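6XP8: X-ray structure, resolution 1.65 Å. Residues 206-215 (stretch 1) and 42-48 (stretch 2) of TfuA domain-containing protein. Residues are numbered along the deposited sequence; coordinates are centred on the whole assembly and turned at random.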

# COMPACT_ATOMS: atom_id res chain seq x y z
N VAL A 206 0.75 -0.95 10.58
CA VAL A 206 1.93 -0.07 10.75
C VAL A 206 1.70 0.89 11.92
O VAL A 206 2.57 1.04 12.78
CB VAL A 206 2.29 0.70 9.45
CG1 VAL A 206 3.45 1.66 9.69
CG2 VAL A 206 2.63 -0.27 8.33
N LEU A 207 0.52 1.51 11.95
CA LEU A 207 0.14 2.44 13.02
C LEU A 207 0.22 1.79 14.39
O LEU A 207 0.76 2.37 15.33
CB LEU A 207 -1.26 3.01 12.77
CG LEU A 207 -1.48 3.85 11.50
CD1 LEU A 207 -2.92 4.31 11.46
CD2 LEU A 207 -0.52 5.04 11.39
N GLU A 208 -0.28 0.55 14.48
CA GLU A 208 -0.30 -0.20 15.74
C GLU A 208 1.10 -0.62 16.18
O GLU A 208 1.39 -0.61 17.38
CB GLU A 208 -1.28 -1.37 15.65
CG GLU A 208 -2.73 -0.89 15.54
CD GLU A 208 -3.77 -1.96 15.29
OE1 GLU A 208 -3.48 -3.00 14.65
OE2 GLU A 208 -4.93 -1.74 15.71
N THR A 209 1.96 -0.95 15.21
CA THR A 209 3.38 -1.27 15.47
C THR A 209 4.15 -0.04 15.96
O THR A 209 4.90 -0.12 16.95
CB THR A 209 4.06 -1.91 14.23
OG1 THR A 209 3.37 -3.11 13.89
CG2 THR A 209 5.52 -2.26 14.51
N VAL A 210 3.95 1.09 15.28
CA VAL A 210 4.55 2.37 15.69
C VAL A 210 4.09 2.74 17.11
O VAL A 210 4.92 3.12 17.95
CB VAL A 210 4.26 3.50 14.66
CG1 VAL A 210 4.71 4.85 15.19
CG2 VAL A 210 4.96 3.21 13.34
N LYS A 211 2.79 2.59 17.37
CA LYS A 211 2.22 2.79 18.71
C LYS A 211 3.00 2.03 19.78
O LYS A 211 3.38 2.61 20.80
CB LYS A 211 0.74 2.38 18.72
CG LYS A 211 -0.02 2.77 19.98
CD LYS A 211 -1.45 2.24 19.97
CE LYS A 211 -2.35 3.04 19.04
NZ LYS A 211 -3.74 2.48 18.95
N LYS A 212 3.25 0.74 19.53
CA LYS A 212 3.98 -0.13 20.46
C LYS A 212 5.42 0.32 20.69
O LYS A 212 5.90 0.32 21.83
CB LYS A 212 3.94 -1.59 20.01
CG LYS A 212 2.58 -2.24 20.22
CD LYS A 212 2.65 -3.76 20.13
CE LYS A 212 1.31 -4.38 20.50
NZ LYS A 212 0.95 -4.19 21.94
N LEU A 213 6.10 0.71 19.61
CA LEU A 213 7.51 1.12 19.71
C LEU A 213 7.70 2.45 20.43
O LEU A 213 8.72 2.63 21.13
CB LEU A 213 8.20 1.13 18.34
CG LEU A 213 8.45 -0.21 17.63
CD1 LEU A 213 9.08 0.03 16.27
CD2 LEU A 213 9.32 -1.17 18.44
N ILE A 214 6.75 3.37 20.28
CA ILE A 214 6.73 4.64 21.02
C ILE A 214 6.58 4.38 22.53
O ILE A 214 7.30 4.98 23.34
CB ILE A 214 5.66 5.63 20.48
CG1 ILE A 214 6.10 6.23 19.13
CG2 ILE A 214 5.32 6.75 21.48
CD1 ILE A 214 7.29 7.18 19.18
N GLU A 215 5.67 3.46 22.88
CA GLU A 215 5.41 3.08 24.27
C GLU A 215 6.60 2.40 24.94
O GLU A 215 6.77 2.51 26.16
CB GLU A 215 4.17 2.18 24.37
CG GLU A 215 2.84 2.92 24.17
CD GLU A 215 1.61 2.02 24.18
OE1 GLU A 215 1.75 0.78 24.18
OE2 GLU A 215 0.49 2.57 24.17
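Stretch 2 42-48: KVIGIID

How does stretch 2 run relative to the helix? Residues 206-215 are helical throughout, held by backbone hydrogen bonds such as Val210 N to Val206 O at 2.9 Å and Ile214 N to Val210 O at 3.0 Å. Against this rod lies an extended segment, with residues 43-46 in a strand whose phi/psi values run from -134/132 at Val43 to -103/113 at Ile46. The two axes make an angle of 175° between their N-to-C directions, so the strand is almost exactly antiparallel to the helix, and they approach to 9.0 Å. Walking forward along stretch 2 therefore means walking back down the helix.

Where does the contact begin? Lys42 starts out toward the helix at its CA-to-CB bond, but the end of its side chain leads away, and the packing proper starts at Val43. This valine, with chi1 at -177° (t), points toward the helix and has more of its surface covered by the helix than any other residue of stretch 2. Its CA lies 6.7 Å from the CA of Ile214. Val43 CG2 meets Ile214 CD1 at 3.7 Å and Leu213 CB at 3.9 Å, while Val43 CG1 rests 3.8 Å from Val210 CG1. Ile214 points sideways at its CA-to-CB bond, yet its end comes nearer, which is how CD1 reaches the valine.

What happens in the middle of the strand? Side chains alternate, so Ile44 points away and Gly45 is the next residue on the helix side. Having no side chain, Gly45 lets the helix come close: its CA is 6.5 Å from the CA of Val210, and Val210 CG2 lies 4.0 Å from Gly45 CA. An ideal CB here would sit only 3.1 Å from Val210 CG2, a tight fit. Val206 CG1 reaches the same glycine more distantly, 4.4 Å from Gly45 CA. Ile46 then points away again.

How does the contact end? At Ile47, just past the strand, the CA-to-CB bond points toward the helix again; the side chain has chi1 at -59° (m) and chi2 at 173° (t). Ile47 CG1 packs against Val206 CG1 at 3.7 Å, and Ile47 CD1 lies 4.1 Å from Leu207 CD2. Asp48 is out of reach of the helix, and its carboxylate is hydrogen-bonded elsewhere in the structure. No hydrogen bond crosses between the stretches; the 355 Å² buried between them comes with apolar packing of aliphatic side chains and the bare backbone of Gly45.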

# COMPACT_ATOMS: atom_id res chain seq x y z
N LYS A 42 11.81 9.56 17.35
CA LYS A 42 12.29 8.25 17.79
C LYS A 42 11.81 7.09 16.93
O LYS A 42 12.48 6.06 16.85
CB LYS A 42 11.93 8.00 19.27
CG LYS A 42 12.75 8.82 20.26
CD LYS A 42 14.22 8.41 20.29
CE LYS A 42 15.10 9.54 20.80
NZ LYS A 42 16.54 9.16 20.79
N VAL A 43 10.64 7.25 16.30
CA VAL A 43 10.08 6.23 15.40
C VAL A 43 9.58 6.89 14.12
O VAL A 43 8.90 7.92 14.16
CB VAL A 43 8.94 5.40 16.07
CG1 VAL A 43 8.44 4.31 15.13
CG2 VAL A 43 9.39 4.76 17.38
N ILE A 44 9.96 6.30 12.98
CA ILE A 44 9.41 6.66 11.67
C ILE A 44 8.56 5.49 11.16
O ILE A 44 9.02 4.35 11.12
CB ILE A 44 10.53 6.97 10.63
CG1 ILE A 44 11.38 8.17 11.08
CG2 ILE A 44 9.92 7.23 9.24
CD1 ILE A 44 12.72 8.29 10.37
N GLY A 45 7.32 5.79 10.77
CA GLY A 45 6.49 4.85 10.04
C GLY A 45 6.43 5.26 8.58
O GLY A 45 5.99 6.36 8.25
N ILE A 46 6.90 4.37 7.70
CA ILE A 46 6.77 4.59 6.26
C ILE A 46 5.63 3.71 5.78
O ILE A 46 5.73 2.48 5.83
CB ILE A 46 8.07 4.29 5.47
CG1 ILE A 46 9.25 5.14 6.00
CG2 ILE A 46 7.85 4.52 3.98
CD1 ILE A 46 10.61 4.72 5.45
N ILE A 47 4.54 4.34 5.34
CA ILE A 47 3.43 3.62 4.70
C ILE A 47 3.51 3.92 3.20
O ILE A 47 3.89 3.06 2.40
CB ILE A 47 2.05 3.96 5.32
CG1 ILE A 47 2.03 3.59 6.82
CG2 ILE A 47 0.92 3.24 4.56
CD1 ILE A 47 0.80 4.01 7.61
N ASP A 48 3.20 5.17 2.84
CA ASP A 48 3.14 5.60 1.45
C ASP A 48 4.35 6.44 1.08
O ASP A 48 4.92 7.14 1.93
CB ASP A 48 1.85 6.37 1.18
CG ASP A 48 0.61 5.54 1.49
OD1 ASP A 48 0.55 4.38 1.04
OD2 ASP A 48 -0.30 6.05 2.19